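Local coordinates for ectonucleotide pyrophosphatase/phosphodiesterase family member 5 (Mus musculus, PDB 5VEO) that hydrolyses phosphodiester bonds of a restricted range of nucleotides as a zinc-dependent ectoenzyme, at the adenosine monophosphate site and the glycan on Asn278. Coordinates in Å, arbitrary orientation; residue numbers count along the deposited sequence, not the author numbering.

Contact 1: the adenosine monophosphate site. Residues 22, 57-59, 79, 92, 95, 97-98, 143, 145, 172, 174, 177-178, 181, 224-225, 325. With AMP (adenosine monophosphate), chain E; ZN (zinc ion), chain B; ZN (zinc ion), chain C; ZN (zinc ion), chain D.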
loop_
_atom_site.group_PDB
_atom_site.type_symbol
_atom_site.label_atom_id
_atom_site.label_comp_id
_atom_site.label_asym_id
_atom_site.label_seq_id
_atom_site.Cartn_x
_atom_site.Cartn_y
_atom_site.Cartn_z
ATOM N N ASP A 22 7.087 -3.478 2.233
ATOM C CA ASP A 22 6.167 -3.641 1.121
ATOM C C ASP A 22 5.870 -5.128 0.877
ATOM O O ASP A 22 6.786 -5.954 0.818
ATOM C CB ASP A 22 6.768 -2.994 -0.127
ATOM C CG ASP A 22 5.729 -2.750 -1.209
ATOM O OD1 ASP A 22 5.026 -3.736 -1.554
ATOM O OD2 ASP A 22 5.583 -1.588 -1.673
ATOM N N LYS A 57 -2.546 -2.631 -4.479
ATOM C CA LYS A 57 -1.216 -2.225 -4.931
ATOM C C LYS A 57 -0.654 -1.134 -4.019
ATOM O O LYS A 57 -1.356 -0.563 -3.174
ATOM C CB LYS A 57 -1.256 -1.735 -6.394
ATOM C CG LYS A 57 -1.809 -2.750 -7.396
ATOM C CD LYS A 57 -0.744 -3.454 -8.090
ATOM C CE LYS A 57 -1.153 -4.295 -9.268
ATOM N NZ LYS A 57 -0.021 -5.284 -9.452
ATOM N N ALA A 58 0.625 -0.804 -4.210
ATOM C CA ALA A 58 1.335 0.096 -3.297
ATOM C C ALA A 58 0.730 1.494 -3.228
ATOM O O ALA A 58 0.541 2.038 -2.133
ATOM C CB ALA A 58 2.804 0.193 -3.702
ATOM N N TYR A 59 0.505 2.139 -4.366
ATOM C CA TYR A 59 0.240 3.566 -4.254
ATOM C C TYR A 59 -1.158 3.812 -3.687
ATOM O O TYR A 59 -1.306 4.655 -2.789
ATOM C CB TYR A 59 0.519 4.275 -5.599
ATOM C CG TYR A 59 1.950 4.753 -5.542
ATOM C CD1 TYR A 59 2.993 3.855 -5.373
ATOM C CD2 TYR A 59 2.248 6.103 -5.506
ATOM C CE1 TYR A 59 4.306 4.294 -5.212
ATOM C CE2 TYR A 59 3.544 6.547 -5.367
ATOM C CZ TYR A 59 4.572 5.641 -5.224
ATOM O OH TYR A 59 5.852 6.116 -5.047
ATOM N N ASN A 79 -1.253 2.200 -9.476
ATOM C CA ASN A 79 0.127 2.597 -9.725
ATOM C C ASN A 79 0.302 3.182 -11.112
ATOM O O ASN A 79 1.292 3.866 -11.357
ATOM C CB ASN A 79 1.082 1.416 -9.613
ATOM C CG ASN A 79 1.143 0.821 -8.221
ATOM O OD1 ASN A 79 0.756 1.431 -7.211
ATOM N ND2 ASN A 79 1.679 -0.375 -8.164
ATOM N N LEU A 92 4.097 4.475 -12.055
ATOM C CA LEU A 92 5.115 4.133 -11.086
ATOM C C LEU A 92 6.354 3.574 -11.773
ATOM O O LEU A 92 7.483 3.940 -11.428
ATOM C CB LEU A 92 4.522 3.130 -10.106
ATOM C CG LEU A 92 5.425 2.671 -8.990
ATOM C CD1 LEU A 92 5.882 3.882 -8.194
ATOM C CD2 LEU A 92 4.666 1.698 -8.123
ATOM N N MET A 95 8.688 6.085 -12.882
ATOM C CA MET A 95 8.955 7.092 -11.860
ATOM C C MET A 95 8.179 8.383 -12.131
ATOM O O MET A 95 8.596 9.471 -11.734
ATOM C CB MET A 95 10.455 7.364 -11.771
ATOM C CG MET A 95 10.897 7.727 -10.405
ATOM S SD MET A 95 12.624 7.403 -10.039
ATOM C CE MET A 95 12.518 8.143 -8.406
ATOM N N ILE A 97 5.388 9.983 -11.081
ATOM C CA ILE A 97 4.432 10.123 -9.994
ATOM C C ILE A 97 4.421 11.519 -9.394
ATOM O O ILE A 97 3.773 11.732 -8.370
ATOM C CB ILE A 97 4.709 9.096 -8.880
ATOM C CG1 ILE A 97 6.043 9.442 -8.169
ATOM C CG2 ILE A 97 4.678 7.722 -9.473
ATOM C CD1 ILE A 97 6.076 9.169 -6.696
ATOM N N TYR A 98 5.164 12.463 -9.967
ATOM C CA TYR A 98 5.437 13.722 -9.280
ATOM C C TYR A 98 4.512 14.848 -9.709
ATOM O O TYR A 98 4.682 15.974 -9.242
ATOM C CB TYR A 98 6.918 14.113 -9.467
ATOM C CG TYR A 98 7.787 13.128 -8.746
ATOM C CD1 TYR A 98 7.986 13.224 -7.373
ATOM C CD2 TYR A 98 8.330 12.039 -9.409
ATOM C CE1 TYR A 98 8.731 12.273 -6.689
ATOM C CE2 TYR A 98 9.081 11.091 -8.733
ATOM C CZ TYR A 98 9.274 11.211 -7.379
ATOM O OH TYR A 98 10.002 10.247 -6.726
ATOM N N TYR A 143 13.137 9.765 -3.480
ATOM C CA TYR A 143 13.035 8.312 -3.561
ATOM C C TYR A 143 14.237 7.730 -4.296
ATOM O O TYR A 143 14.592 8.158 -5.406
ATOM C CB TYR A 143 11.754 7.848 -4.256
ATOM C CG TYR A 143 11.686 6.334 -4.219
ATOM C CD1 TYR A 143 12.029 5.570 -5.318
ATOM C CD2 TYR A 143 11.379 5.675 -3.035
ATOM C CE1 TYR A 143 12.001 4.185 -5.273
ATOM C CE2 TYR A 143 11.353 4.285 -2.972
ATOM C CZ TYR A 143 11.700 3.543 -4.095
ATOM O OH TYR A 143 11.668 2.162 -4.034
ATOM N N GLU A 145 15.648 3.644 -4.485
ATOM C CA GLU A 145 15.568 2.267 -4.014
ATOM C C GLU A 145 16.922 1.712 -3.588
ATOM O O GLU A 145 16.970 0.733 -2.827
ATOM C CB GLU A 145 14.950 1.415 -5.126
ATOM C CG GLU A 145 14.676 0.004 -4.734
ATOM C CD GLU A 145 13.751 -0.678 -5.713
ATOM O OE1 GLU A 145 13.679 -0.209 -6.869
ATOM O OE2 GLU A 145 13.073 -1.658 -5.329
ATOM N N TYR A 172 9.981 3.142 4.761
ATOM C CA TYR A 172 9.528 2.229 3.724
ATOM C C TYR A 172 10.694 1.365 3.259
ATOM O O TYR A 172 11.828 1.852 3.097
ATOM C CB TYR A 172 8.934 3.029 2.564
ATOM C CG TYR A 172 8.574 2.233 1.340
ATOM C CD1 TYR A 172 7.419 1.464 1.298
ATOM C CD2 TYR A 172 9.396 2.236 0.238
ATOM C CE1 TYR A 172 7.086 0.736 0.171
ATOM C CE2 TYR A 172 9.082 1.513 -0.886
ATOM C CZ TYR A 172 7.932 0.753 -0.914
ATOM O OH TYR A 172 7.647 0.040 -2.041
ATOM N N GLU A 174 11.350 -2.072 0.315
ATOM C CA GLU A 174 10.740 -2.692 -0.864
ATOM C C GLU A 174 10.588 -4.207 -0.763
ATOM O O GLU A 174 9.947 -4.816 -1.645
ATOM C CB GLU A 174 11.562 -2.355 -2.106
ATOM C CG GLU A 174 11.582 -0.872 -2.459
ATOM C CD GLU A 174 12.554 -0.020 -1.643
ATOM O OE1 GLU A 174 12.481 1.230 -1.782
ATOM O OE2 GLU A 174 13.413 -0.590 -0.917
ATOM N N ASP A 177 8.101 -7.573 -1.008
ATOM C CA ASP A 177 7.387 -7.449 -2.282
ATOM C C ASP A 177 8.257 -7.854 -3.472
ATOM O O ASP A 177 7.829 -8.627 -4.341
ATOM C CB ASP A 177 6.888 -6.015 -2.452
ATOM C CG ASP A 177 6.111 -5.815 -3.732
ATOM O OD1 ASP A 177 4.924 -6.204 -3.776
ATOM O OD2 ASP A 177 6.670 -5.237 -4.700
ATOM N N ASP A 178 9.472 -7.305 -3.551
ATOM C CA ASP A 178 10.314 -7.513 -4.730
ATOM C C ASP A 178 10.578 -8.996 -4.962
ATOM O O ASP A 178 10.382 -9.517 -6.066
ATOM C CB ASP A 178 11.642 -6.775 -4.561
ATOM C CG ASP A 178 11.585 -5.338 -5.019
ATOM O OD1 ASP A 178 10.575 -4.938 -5.631
ATOM O OD2 ASP A 178 12.567 -4.613 -4.774
ATOM N N HIS A 181 7.426 -11.114 -5.862
ATOM C CA HIS A 181 7.111 -11.093 -7.289
ATOM C C HIS A 181 7.973 -12.083 -8.059
ATOM O O HIS A 181 7.487 -12.781 -8.952
ATOM C CB HIS A 181 7.322 -9.703 -7.871
ATOM C CG HIS A 181 6.253 -8.709 -7.544
ATOM N ND1 HIS A 181 4.949 -8.842 -7.968
ATOM C CD2 HIS A 181 6.307 -7.541 -6.857
ATOM C CE1 HIS A 181 4.245 -7.804 -7.553
ATOM N NE2 HIS A 181 5.048 -6.992 -6.889
ATOM N N ASP A 224 1.350 -2.711 2.724
ATOM C CA ASP A 224 0.308 -2.292 1.801
ATOM C C ASP A 224 -0.599 -3.432 1.344
ATOM O O ASP A 224 -1.754 -3.178 1.009
ATOM C CB ASP A 224 0.918 -1.585 0.584
ATOM C CG ASP A 224 2.060 -2.342 -0.094
ATOM O OD1 ASP A 224 2.630 -3.334 0.436
ATOM O OD2 ASP A 224 2.409 -1.897 -1.229
ATOM N N HIS A 225 -0.099 -4.661 1.313
ATOM C CA HIS A 225 -0.838 -5.809 0.773
ATOM C C HIS A 225 0.012 -7.059 0.940
ATOM O O HIS A 225 1.181 -6.987 1.370
ATOM C CB HIS A 225 -1.146 -5.620 -0.723
ATOM C CG HIS A 225 0.098 -5.381 -1.509
ATOM N ND1 HIS A 225 1.020 -6.377 -1.769
ATOM C CD2 HIS A 225 0.660 -4.224 -1.937
ATOM C CE1 HIS A 225 2.089 -5.839 -2.336
ATOM N NE2 HIS A 225 1.888 -4.538 -2.459
ATOM N N HIS A 325 -0.105 -9.214 -6.823
ATOM C CA HIS A 325 -1.127 -8.671 -5.947
ATOM C C HIS A 325 -1.873 -7.610 -6.746
ATOM O O HIS A 325 -1.516 -7.303 -7.885
ATOM C CB HIS A 325 -0.484 -8.107 -4.671
ATOM C CG HIS A 325 0.577 -7.096 -4.960
ATOM N ND1 HIS A 325 0.299 -5.756 -5.100
ATOM C CD2 HIS A 325 1.892 -7.242 -5.254
ATOM C CE1 HIS A 325 1.414 -5.108 -5.406
ATOM N NE2 HIS A 325 2.388 -5.991 -5.525
HETATM P P AMP E . 3.788 -2.530 -5.675
HETATM O O1P AMP E . 2.427 -2.062 -6.095
HETATM O O2P AMP E . 4.261 -3.724 -6.513
HETATM O O3P AMP E . 3.882 -2.844 -4.184
HETATM O "O5'" AMP E . 4.835 -1.347 -5.935
HETATM C "C5'" AMP E . 6.048 -1.312 -5.168
HETATM C "C4'" AMP E . 7.235 -0.801 -5.936
HETATM O "O4'" AMP E . 7.117 0.610 -6.059
HETATM C "C3'" AMP E . 8.565 -1.034 -5.218
HETATM O "O3'" AMP E . 9.301 -2.053 -5.859
HETATM C "C2'" AMP E . 9.310 0.301 -5.322
HETATM O "O2'" AMP E . 10.612 0.216 -5.834
HETATM C "C1'" AMP E . 8.412 1.133 -6.215
HETATM N N9 AMP E . 8.389 2.532 -5.852
HETATM C C8 AMP E . 7.935 3.079 -4.711
HETATM N N7 AMP E . 8.065 4.428 -4.767
HETATM C C5 AMP E . 8.608 4.710 -5.981
HETATM C C6 AMP E . 9.008 5.927 -6.716
HETATM N N6 AMP E . 8.853 7.135 -6.145
HETATM N N1 AMP E . 9.523 5.794 -7.951
HETATM C C2 AMP E . 9.686 4.600 -8.548
HETATM N N3 AMP E . 9.341 3.445 -7.957
HETATM C C4 AMP E . 8.821 3.462 -6.688
HETATM ZN ZN ZN B . 4.381 -5.498 -5.703
HETATM ZN ZN ZN C . 3.402 -3.144 -2.434
HETATM ZN ZN ZN D . 11.391 -2.538 -6.203
HETATM O O HOH W 1 11.134 -2.271 -8.533
HETATM O O HOH W 2 12.997 -2.098 -8.037
HETATM O O HOH W 3 13.536 -3.531 -6.446
HETATM O O HOH W 4 7.542 8.308 -3.672
HETATM O O HOH W 5 2.840 -4.035 -8.902
#

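Contact 2: the glycan on Asn278. Residues 277-278, 307-308, 310. With NAG (2-acetamido-2-deoxy-beta-D-glucopyranose), chain F; NAG (2-acetamido-2-deoxy-beta-D-glucopyranose), chain G; BMA (beta-D-mannopyranose), chain J; MAN (alpha-D-mannopyranose), chain H; MAN (alpha-D-mannopyranose), chain I.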
loop_
_atom_site.group_PDB
_atom_site.type_symbol
_atom_site.label_atom_id
_atom_site.label_comp_id
_atom_site.label_asym_id
_atom_site.label_seq_id
_atom_site.Cartn_x
_atom_site.Cartn_y
_atom_site.Cartn_z
ATOM N N PRO A 277 -13.478 -17.521 -17.932
ATOM C CA PRO A 277 -14.170 -17.713 -16.644
ATOM C C PRO A 277 -13.509 -16.997 -15.484
ATOM O O PRO A 277 -14.176 -16.725 -14.473
ATOM C CB PRO A 277 -14.133 -19.237 -16.446
ATOM C CG PRO A 277 -13.010 -19.724 -17.336
ATOM C CD PRO A 277 -13.005 -18.791 -18.511
ATOM N N ASN A 278 -12.220 -16.680 -15.590
ATOM C CA ASN A 278 -11.491 -16.079 -14.477
ATOM C C ASN A 278 -11.192 -14.605 -14.704
ATOM O O ASN A 278 -10.381 -14.013 -13.983
ATOM C CB ASN A 278 -10.210 -16.869 -14.205
ATOM C CG ASN A 278 -10.524 -18.300 -13.843
ATOM O OD1 ASN A 278 -10.238 -19.220 -14.597
ATOM N ND2 ASN A 278 -11.161 -18.484 -12.687
ATOM N N ASP A 307 -9.346 -13.285 -11.373
ATOM C CA ASP A 307 -9.439 -14.035 -10.128
ATOM C C ASP A 307 -8.055 -14.283 -9.540
ATOM O O ASP A 307 -7.033 -14.246 -10.235
ATOM C CB ASP A 307 -10.137 -15.375 -10.346
ATOM C CG ASP A 307 -11.620 -15.223 -10.657
ATOM O OD1 ASP A 307 -12.265 -14.221 -10.207
ATOM O OD2 ASP A 307 -12.135 -16.135 -11.339
ATOM N N GLU A 308 -8.046 -14.541 -8.234
ATOM C CA GLU A 308 -6.819 -14.804 -7.494
ATOM C C GLU A 308 -5.908 -15.795 -8.220
ATOM O O GLU A 308 -6.321 -16.904 -8.571
ATOM C CB GLU A 308 -7.173 -15.337 -6.111
ATOM C CG GLU A 308 -5.990 -15.398 -5.219
ATOM C CD GLU A 308 -6.329 -15.821 -3.811
ATOM O OE1 GLU A 308 -7.150 -16.742 -3.624
ATOM O OE2 GLU A 308 -5.739 -15.238 -2.898
ATOM N N TRP A 310 -4.510 -15.572 -11.168
ATOM C CA TRP A 310 -4.559 -15.461 -12.616
ATOM C C TRP A 310 -3.854 -14.189 -13.077
ATOM O O TRP A 310 -3.878 -13.150 -12.396
ATOM C CB TRP A 310 -6.017 -15.480 -13.108
ATOM C CG TRP A 310 -6.572 -16.871 -13.054
ATOM C CD1 TRP A 310 -7.034 -17.527 -11.958
ATOM C CD2 TRP A 310 -6.621 -17.807 -14.131
ATOM N NE1 TRP A 310 -7.392 -18.808 -12.286
ATOM C CE2 TRP A 310 -7.162 -19.001 -13.622
ATOM C CE3 TRP A 310 -6.284 -17.740 -15.483
ATOM C CZ2 TRP A 310 -7.343 -20.131 -14.410
ATOM C CZ3 TRP A 310 -6.500 -18.851 -16.273
ATOM C CH2 TRP A 310 -7.026 -20.026 -15.736
HETATM C C1 NAG F . -11.573 -19.779 -12.221
HETATM C C2 NAG F . -11.936 -19.772 -10.752
HETATM C C3 NAG F . -12.560 -21.113 -10.335
HETATM C C4 NAG F . -13.641 -21.592 -11.301
HETATM C C5 NAG F . -13.172 -21.472 -12.740
HETATM C C6 NAG F . -14.264 -21.770 -13.750
HETATM C C7 NAG F . -10.685 -18.667 -8.927
HETATM C C8 NAG F . -9.361 -18.593 -8.220
HETATM N N2 NAG F . -10.741 -19.515 -9.957
HETATM O O3 NAG F . -13.135 -20.960 -9.046
HETATM O O4 NAG F . -13.913 -22.973 -11.037
HETATM O O5 NAG F . -12.740 -20.140 -13.010
HETATM O O6 NAG F . -13.653 -22.226 -14.947
HETATM O O7 NAG F . -11.646 -18.003 -8.569
HETATM C C1 NAG G . -15.198 -23.203 -10.422
HETATM C C2 NAG G . -15.537 -24.680 -10.695
HETATM C C3 NAG G . -16.917 -24.991 -10.146
HETATM C C4 NAG G . -16.961 -24.651 -8.663
HETATM C C5 NAG G . -16.528 -23.200 -8.452
HETATM C C6 NAG G . -16.434 -22.814 -6.999
HETATM C C7 NAG G . -14.486 -25.676 -12.670
HETATM C C8 NAG G . -14.516 -25.787 -14.156
HETATM N N2 NAG G . -15.462 -24.953 -12.120
HETATM O O3 NAG G . -17.224 -26.363 -10.357
HETATM O O4 NAG G . -18.286 -24.822 -8.169
HETATM O O5 NAG G . -15.229 -22.964 -9.023
HETATM O O6 NAG G . -16.033 -21.455 -6.907
HETATM O O7 NAG G . -13.631 -26.246 -11.991
HETATM C C1 BMA J . -18.354 -25.814 -7.136
HETATM C C2 BMA J . -19.690 -25.666 -6.416
HETATM C C3 BMA J . -19.783 -26.705 -5.342
HETATM C C4 BMA J . -19.548 -28.102 -5.932
HETATM C C5 BMA J . -18.287 -28.159 -6.817
HETATM C C6 BMA J . -18.180 -29.431 -7.661
HETATM O O2 BMA J . -20.749 -25.941 -7.318
HETATM O O3 BMA J . -21.053 -26.657 -4.721
HETATM O O4 BMA J . -19.379 -29.026 -4.889
HETATM O O5 BMA J . -18.277 -27.066 -7.734
HETATM O O6 BMA J . -16.918 -29.349 -8.337
HETATM C C1 MAN H . -20.960 -26.719 -3.281
HETATM C C2 MAN H . -22.382 -26.959 -2.744
HETATM C C3 MAN H . -23.242 -25.743 -3.019
HETATM C C4 MAN H . -22.587 -24.472 -2.451
HETATM C C5 MAN H . -21.151 -24.311 -2.989
HETATM C C6 MAN H . -20.388 -23.158 -2.326
HETATM O O2 MAN H . -22.378 -27.106 -1.327
HETATM O O3 MAN H . -24.558 -25.906 -2.490
HETATM O O4 MAN H . -23.350 -23.338 -2.824
HETATM O O5 MAN H . -20.410 -25.522 -2.733
HETATM O O6 MAN H . -19.095 -23.067 -2.939
HETATM C C1 MAN I . -16.625 -30.480 -9.198
HETATM C C2 MAN I . -15.225 -30.199 -9.821
HETATM C C3 MAN I . -15.269 -29.129 -10.890
HETATM C C4 MAN I . -16.367 -29.391 -11.923
HETATM C C5 MAN I . -17.725 -29.624 -11.191
HETATM C C6 MAN I . -18.863 -30.021 -12.115
HETATM O O2 MAN I . -14.717 -31.325 -10.491
HETATM O O3 MAN I . -13.975 -29.002 -11.531
HETATM O O4 MAN I . -16.442 -28.241 -12.788
HETATM O O5 MAN I . -17.599 -30.694 -10.214
HETATM O O6 MAN I . -20.102 -29.954 -11.365
HETATM O O HOH W 6 -8.313 -21.051 -10.674
HETATM O O HOH W 7 -10.758 -21.682 -15.306
#

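Contact 1: the adenosine monophosphate site
AMP lies in a deep pocket of the phosphodiesterase active site, which hides 354 of its 408 Å². The adenine sits in a slot between two walls. The Tyr143 ring stacks on the six-membered ring of AMP, with the planes 8° apart. Its CG is anti to the backbone N (chi1 -176°), which lays the ring along the purine with its OH at the ribose. Leu92 covers the opposite face. Leu92 CD1 rests over both purine rings, 3.3 Å from AMP C4. Tyr59 closes the N7 edge, its ring turned steeply to the base, and its OH hydrogen-bonds AMP N7 at 2.8 Å. Met95, poorly ordered, and Ile97 border the far end, where a water joins Tyr59 OH to the 6-amino group. Tyr143 OH hydrogen-bonds the 2'-hydroxyl AMP O2' at 2.9 Å and also donates to Glu174 OE1.

The floor under the phosphate is two zincs, ZN (chain B) and ZN (chain C), 4.1 Å apart. The first holds O2P and is bound by Asp177, His181 and His325. ZN (chain C) is near tetrahedral and binds AMP O3P at 1.8 Å, with Asp22, Asp224 and His225. Tyr172 OH steadies Asp22 by donating to OD2. AMP O1P accepts a hydrogen bond from Ala58 N, at the start of helix 58-67. Asn79 ND2 also donates to AMP O1P, in its amide plane (157° at H). The ribose 3' edge is the watery side: a poorly ordered, partly occupied zinc there binds O3', Glu145, Asp178 and waters. Ala58 is engineered from the nucleophilic threonine, leaving this protein inactive. AMP probably mimics the product. In the natural enzyme the zinc pair would polarise a phosphodiester for attack by the threonine, and Tyr59 may narrow this activity.

Contact 2: the glycan on Asn278
The Trp310 indole carries Asn278 OD1 above one face, set toward the rim. At its edge, in the ring plane, lie Asp307 O and a water. That water accepts from Trp310 NE1, the indole nitrogen, at 2.9 Å. It also takes the N-H of the acetamide N2 of NAG (chain F), so tryptophan and sugar meet through it. The Asn278 amide is the second flat group. Its ND2 is bonded to the anomeric C1 of NAG (chain F), which makes this an N-glycosylation site, and the sequence following Asn278 completes the N-X-S/T sequon. Asn278 ND2 donates its remaining N-H to Asp307 OD2 at 2.9 Å, nearly straight (165°) and in the amide plane. It uses the anti lone pair of that oxygen. Asn278 has CG anti to the carbonyl carbon (chi1 -60°), which sends the amide toward Asp307 and the sugar.

Asp307 also packs its CB against the acetamide carbon C7 of NAG (chain F) at 3.6 Å. Pro277 lies at the other side, with Pro277 CB 3.7 Å from C6 of NAG (chain F). An alanine in place of Asp307 would probably leave the linkage amide without its carboxylate acceptor and let the first sugar swing more freely.

Half of NAG (chain F) is hidden by the protein, but the sugars beyond it touch none of it. They hold each other instead. O3 of NAG (chain F) donates to O5 of NAG (chain G). The poorly ordered MAN (chain I) folds back, its O3 donating to O7 of NAG (chain G) at 2.8 Å. BMA and MAN (chain H) are poorly ordered too. A further water sits 2.6 Å from Asn278 OD1 and 3.0 Å from the 6-hydroxyl O6 of NAG (chain F).

The C-alpha centres of contact 1 and contact 2 are about 23 Å apart, and the two share no residue. Both belong to the one chain of the assembly. They come closest in sequence near its C-terminal part: Trp310 of contact 2 comes just before strand 311-313, and His325 of contact 1 directly follows strand 323-324. Contact 1 is an enclosed catalytic pocket, while contact 2 is a surface attachment whose outer sugars are not covered by the protein and probably extend into solvent. At this distance the glycan does not touch the nucleotide. Its role is likely to lie in folding, stability or solubility, as expected for an ectoenzyme.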